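Local coordinates for protein bacterial regulatory proteins, TetR family (Nitrosomonas europaea, PDB 3NI7) that probably binds DNA as a TetR-type transcriptional regulator, through a predicted helix-turn-helix at its N-terminal end, at residues 13-18 with 34-39; 46-49 with 53-56. All blocks are in the same frame, centred on the assembly; numbering follows the deposited sequence.

Contact 1 of 2, residues 13-18 with 34-39; sequences VDTAVE and AARLAV
Thr15 and Arg36 mark the nearest backbone approach between helix 7-22 and the end of helix 30-36, their CA atoms 7.3 Å apart, and a Schellman motif with Ala38 at positive phi turns the chain just beyond. Thr15 points toward the 34-39 segment and uses both branches. Its methyl, with CG2 anti to the backbone N (chi1 -74° places OG1 beside that N), lies along the aliphatic part of Arg36, Thr15 CG2 to Arg36 CB 3.8 Å, the two side chains running past each other in opposite directions. Leu37 reaches the hydroxyl side, its CG 3.6 Å from Thr15 OG1; a hydrogen bond to Ala11 O satisfies that hydroxyl, which is consistent with a threonine lying against leucine. Farther out, Arg36 bends at chi2 and carries its guanidinium over to Glu18. Arg36 NH2 comes 3.4 Å from Glu18 CB, while NH1 makes a weak salt bridge to Glu18 OE1 at 3.5 Å, the carboxylate and guanidinium planes 69° apart. Leu19 and His22 also touch the arginine. The chemistry implies a largely apolar seam, with a weak ion pair at its margin, joining helix 7-22 to the first helix of the predicted helix-turn-helix.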
loop_
_atom_site.group_PDB
_atom_site.type_symbol
_atom_site.label_atom_id
_atom_site.label_comp_id
_atom_site.label_asym_id
_atom_site.label_seq_id
_atom_site.Cartn_x
_atom_site.Cartn_y
_atom_site.Cartn_z
ATOM N N VAL A 13 -5.768 -26.721 -1.751
ATOM C CA VAL A 13 -5.618 -25.341 -2.174
ATOM C C VAL A 13 -6.120 -25.169 -3.599
ATOM O O VAL A 13 -6.970 -24.314 -3.865
ATOM C CB VAL A 13 -4.164 -24.852 -2.084
ATOM C CG1 VAL A 13 -4.078 -23.493 -2.636
ATOM C CG2 VAL A 13 -3.689 -24.820 -0.632
ATOM N N ASP A 14 -5.635 -26.012 -4.501
ATOM C CA ASP A 14 -6.095 -25.948 -5.889
ATOM C C ASP A 14 -7.591 -25.933 -5.913
ATOM O O ASP A 14 -8.199 -25.125 -6.604
ATOM C CB ASP A 14 -5.616 -27.146 -6.683
ATOM C CG ASP A 14 -4.126 -27.160 -6.853
ATOM O OD1 ASP A 14 -3.468 -26.141 -6.561
ATOM O OD2 ASP A 14 -3.583 -28.198 -7.259
ATOM N N THR A 15 -8.178 -26.837 -5.150
ATOM C CA THR A 15 -9.610 -27.036 -5.192
ATOM C C THR A 15 -10.305 -25.796 -4.712
ATOM O O THR A 15 -11.245 -25.297 -5.341
ATOM C CB THR A 15 -10.004 -28.229 -4.318
ATOM O OG1 THR A 15 -9.619 -29.419 -5.019
ATOM C CG2 THR A 15 -11.519 -28.239 -4.009
ATOM N N ALA A 16 -9.818 -25.309 -3.589
ATOM C CA ALA A 16 -10.353 -24.117 -2.949
ATOM C C ALA A 16 -10.370 -22.977 -3.960
ATOM O O ALA A 16 -11.289 -22.141 -4.038
ATOM C CB ALA A 16 -9.471 -23.740 -1.807
ATOM N N VAL A 17 -9.301 -22.934 -4.720
ATOM C CA VAL A 17 -9.044 -21.791 -5.554
ATOM C C VAL A 17 -9.906 -21.842 -6.840
ATOM O O VAL A 17 -10.599 -20.866 -7.184
ATOM C CB VAL A 17 -7.556 -21.693 -5.764
ATOM C CG1 VAL A 17 -7.202 -21.738 -7.204
ATOM C CG2 VAL A 17 -7.078 -20.477 -5.084
ATOM N N GLU A 18 -9.933 -23.001 -7.485
ATOM C CA GLU A 18 -10.914 -23.246 -8.537
ATOM C C GLU A 18 -12.345 -22.920 -8.106
ATOM O O GLU A 18 -13.006 -22.115 -8.738
ATOM C CB GLU A 18 -10.773 -24.663 -9.044
ATOM C CG GLU A 18 -9.624 -24.720 -10.026
ATOM C CD GLU A 18 -8.904 -26.045 -10.111
ATOM O OE1 GLU A 18 -9.458 -26.988 -10.772
ATOM O OE2 GLU A 18 -7.776 -26.111 -9.530
ATOM N N ALA A 34 -14.434 -30.287 0.328
ATOM C CA ALA A 34 -14.600 -31.719 0.683
ATOM C C ALA A 34 -15.416 -32.390 -0.407
ATOM O O ALA A 34 -15.041 -33.458 -0.931
ATOM C CB ALA A 34 -15.281 -31.867 2.059
ATOM N N ALA A 35 -16.528 -31.737 -0.739
ATOM C CA ALA A 35 -17.501 -32.303 -1.647
ATOM C C ALA A 35 -16.781 -32.396 -2.986
ATOM O O ALA A 35 -16.689 -33.496 -3.525
ATOM C CB ALA A 35 -18.740 -31.443 -1.713
ATOM N N ARG A 36 -16.138 -31.332 -3.412
ATOM C CA ARG A 36 -15.442 -31.316 -4.650
ATOM C C ARG A 36 -14.377 -32.355 -4.741
ATOM O O ARG A 36 -14.104 -32.854 -5.794
ATOM C CB ARG A 36 -14.760 -29.990 -4.775
ATOM C CG ARG A 36 -15.037 -29.292 -6.050
ATOM C CD ARG A 36 -13.843 -29.249 -6.891
ATOM N NE ARG A 36 -14.054 -28.173 -7.820
ATOM C CZ ARG A 36 -13.123 -27.558 -8.518
ATOM N NH1 ARG A 36 -11.854 -27.903 -8.411
ATOM N NH2 ARG A 36 -13.506 -26.608 -9.335
ATOM N N LEU A 37 -13.690 -32.635 -3.670
ATOM C CA LEU A 37 -12.625 -33.599 -3.767
ATOM C C LEU A 37 -13.075 -34.994 -3.512
ATOM O O LEU A 37 -12.218 -35.909 -3.501
ATOM C CB LEU A 37 -11.602 -33.274 -2.726
ATOM C CG LEU A 37 -10.531 -32.346 -3.215
ATOM C CD1 LEU A 37 -10.068 -31.544 -2.049
ATOM C CD2 LEU A 37 -9.446 -33.232 -3.821
ATOM N N ALA A 38 -14.388 -35.155 -3.238
ATOM C CA ALA A 38 -14.990 -36.431 -2.850
ATOM C C ALA A 38 -14.305 -36.981 -1.589
ATOM O O ALA A 38 -14.001 -38.172 -1.530
ATOM C CB ALA A 38 -14.901 -37.436 -3.990
ATOM N N VAL A 39 -14.057 -36.124 -0.593
ATOM C CA VAL A 39 -13.617 -36.584 0.748
ATOM C C VAL A 39 -14.443 -35.930 1.858
ATOM O O VAL A 39 -15.244 -35.020 1.595
ATOM C CB VAL A 39 -12.145 -36.257 1.023
ATOM C CG1 VAL A 39 -11.254 -36.917 -0.007
ATOM C CG2 VAL A 39 -11.935 -34.732 1.088
#

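Contact 2 of 2, residues 46-49 with 53-56; sequences LYFR and ELID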
loop_
_atom_site.group_PDB
_atom_site.type_symbol
_atom_site.label_atom_id
_atom_site.label_comp_id
_atom_site.label_asym_id
_atom_site.label_seq_id
_atom_site.Cartn_x
_atom_site.Cartn_y
_atom_site.Cartn_z
ATOM N N LEU A 46 -8.109 -31.773 8.886
ATOM C CA LEU A 46 -6.766 -32.167 9.307
ATOM C C LEU A 46 -5.759 -31.104 8.821
ATOM O O LEU A 46 -4.884 -30.664 9.555
ATOM C CB LEU A 46 -6.379 -33.517 8.728
ATOM C CG LEU A 46 -6.906 -34.803 9.394
ATOM C CD1 LEU A 46 -6.716 -35.999 8.452
ATOM C CD2 LEU A 46 -6.290 -35.145 10.773
ATOM N N TYR A 47 -5.920 -30.685 7.565
ATOM C CA TYR A 47 -5.017 -29.750 6.925
ATOM C C TYR A 47 -5.389 -28.329 7.197
ATOM O O TYR A 47 -4.554 -27.540 7.511
ATOM C CB TYR A 47 -5.021 -29.964 5.425
ATOM C CG TYR A 47 -4.528 -31.319 5.092
ATOM C CD1 TYR A 47 -3.173 -31.565 4.955
ATOM C CD2 TYR A 47 -5.392 -32.355 4.970
ATOM C CE1 TYR A 47 -2.689 -32.808 4.685
ATOM C CE2 TYR A 47 -4.931 -33.605 4.670
ATOM C CZ TYR A 47 -3.556 -33.830 4.540
ATOM O OH TYR A 47 -3.028 -35.085 4.284
ATOM N N PHE A 48 -6.643 -27.990 7.032
ATOM C CA PHE A 48 -7.098 -26.614 7.221
ATOM C C PHE A 48 -8.304 -26.557 8.150
ATOM O O PHE A 48 -9.370 -27.105 7.839
ATOM C CB PHE A 48 -7.447 -25.964 5.861
ATOM C CG PHE A 48 -6.296 -25.951 4.890
ATOM C CD1 PHE A 48 -6.148 -26.944 3.964
ATOM C CD2 PHE A 48 -5.321 -24.977 4.966
ATOM C CE1 PHE A 48 -5.056 -26.949 3.111
ATOM C CE2 PHE A 48 -4.228 -25.000 4.143
ATOM C CZ PHE A 48 -4.094 -25.981 3.210
ATOM N N ARG A 49 -8.147 -25.902 9.287
ATOM C CA ARG A 49 -9.263 -25.725 10.211
ATOM C C ARG A 49 -10.069 -24.447 9.940
ATOM O O ARG A 49 -11.190 -24.318 10.422
ATOM C CB ARG A 49 -8.732 -25.747 11.651
ATOM C CG ARG A 49 -8.065 -27.082 11.979
ATOM C CD ARG A 49 -7.582 -27.139 13.333
ATOM N NE ARG A 49 -8.681 -27.384 14.259
ATOM C CZ ARG A 49 -9.209 -26.480 15.086
ATOM N NH1 ARG A 49 -8.769 -25.225 15.103
ATOM N NH2 ARG A 49 -10.187 -26.840 15.916
ATOM N N GLU A 53 -6.481 -19.989 6.802
ATOM C CA GLU A 53 -5.300 -20.848 6.707
ATOM C C GLU A 53 -4.963 -21.119 5.263
ATOM O O GLU A 53 -3.802 -21.333 4.957
ATOM C CB GLU A 53 -5.489 -22.154 7.498
ATOM C CG GLU A 53 -5.390 -21.954 9.002
ATOM C CD GLU A 53 -5.595 -23.242 9.823
ATOM O OE1 GLU A 53 -5.673 -24.364 9.240
ATOM O OE2 GLU A 53 -5.699 -23.133 11.088
ATOM N N LEU A 54 -5.978 -21.103 4.389
ATOM C CA LEU A 54 -5.796 -21.324 2.944
ATOM C C LEU A 54 -5.096 -20.153 2.204
ATOM O O LEU A 54 -4.272 -20.330 1.291
ATOM C CB LEU A 54 -7.156 -21.610 2.289
ATOM C CG LEU A 54 -7.915 -22.898 2.689
ATOM C CD1 LEU A 54 -9.417 -22.699 2.559
ATOM C CD2 LEU A 54 -7.468 -24.046 1.815
ATOM N N ILE A 55 -5.462 -18.944 2.598
ATOM C CA ILE A 55 -4.829 -17.767 2.092
ATOM C C ILE A 55 -3.335 -17.894 2.357
ATOM O O ILE A 55 -2.494 -17.746 1.431
ATOM C CB ILE A 55 -5.395 -16.484 2.711
ATOM C CG1 ILE A 55 -6.914 -16.440 2.501
ATOM C CG2 ILE A 55 -4.687 -15.215 2.066
ATOM C CD1 ILE A 55 -7.570 -15.135 2.822
ATOM N N ASP A 56 -3.000 -18.202 3.604
ATOM C CA ASP A 56 -1.614 -18.491 3.935
ATOM C C ASP A 56 -0.963 -19.430 2.929
ATOM O O ASP A 56 0.050 -19.038 2.310
ATOM C CB ASP A 56 -1.479 -19.084 5.333
ATOM C CG ASP A 56 -0.976 -18.078 6.314
ATOM O OD1 ASP A 56 -0.453 -17.044 5.815
ATOM O OD2 ASP A 56 -1.078 -18.307 7.564
#
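Phe48 and Leu54 make the apolar half of this contact. Leu54 sets its CD2 methyl over the centre of the Phe48 ring, 3.7 Å from the centroid and only 8° off the ring normal, a CH-pi contact in which the two side chains cross at about a right angle. Glu53 meets the same ring at its rim: its CB lies in the ring plane, 3.8 Å from Phe48 CD2. With CG anti to the carbonyl carbon, the phenyl group is directed at helix 51-69, and Arg9 and Ile12 of helix 7-22 pack on it as well. A large flat residue suits this place because it can touch both helices at once.

These residues join the end of helix 41-47, which by position is probably the recognition helix, as in TetR-type regulators, to the helix that follows the predicted helix-turn-helix, across a short connection. An alanine in place of Phe48 would probably leave the Leu54 methyl without its aromatic partner and open a gap beside helix 7-22.

The polar half is a side-chain-to-backbone bond. Glu53, extended beyond CG, reaches back across the turn so that OE1 accepts the backbone N-H of Arg49 at 2.9 Å, with an N-H...O angle of 155°. The donor arrives from above the carboxylate plane, 51° out of it. Arg49 CB borders the carboxylate, 4.0 Å from Glu53 OE2. The guanidinium of Arg49 ends farther off, its NH1 5.5 Å from Glu53 OE2, too far for a salt bridge, though the opposite charges probably still attract weakly.

Contacts 1 and 2 follow one another along the chain, their centres about 12 Å apart, and meet through helix 7-22. Val13, from the first segment of contact 1, places CG2 4.0 Å from CZ of Phe48, while Ala16 brings CB to 4.1 Å from Leu54 CD2. Thus one helix turns Thr15 and Glu18 toward helix 30-36 and other residues toward the aromatic and leucine side chains of contact 2. Only residues 40-45, most of them in helix 41-47, separate the two contacts along the chain. Contact 1 joins helix 7-22 to the end of helix 30-36, and contact 2 joins the end of helix 41-47 to helix 51-69, consistent with a TetR-type three-helix DNA-binding domain.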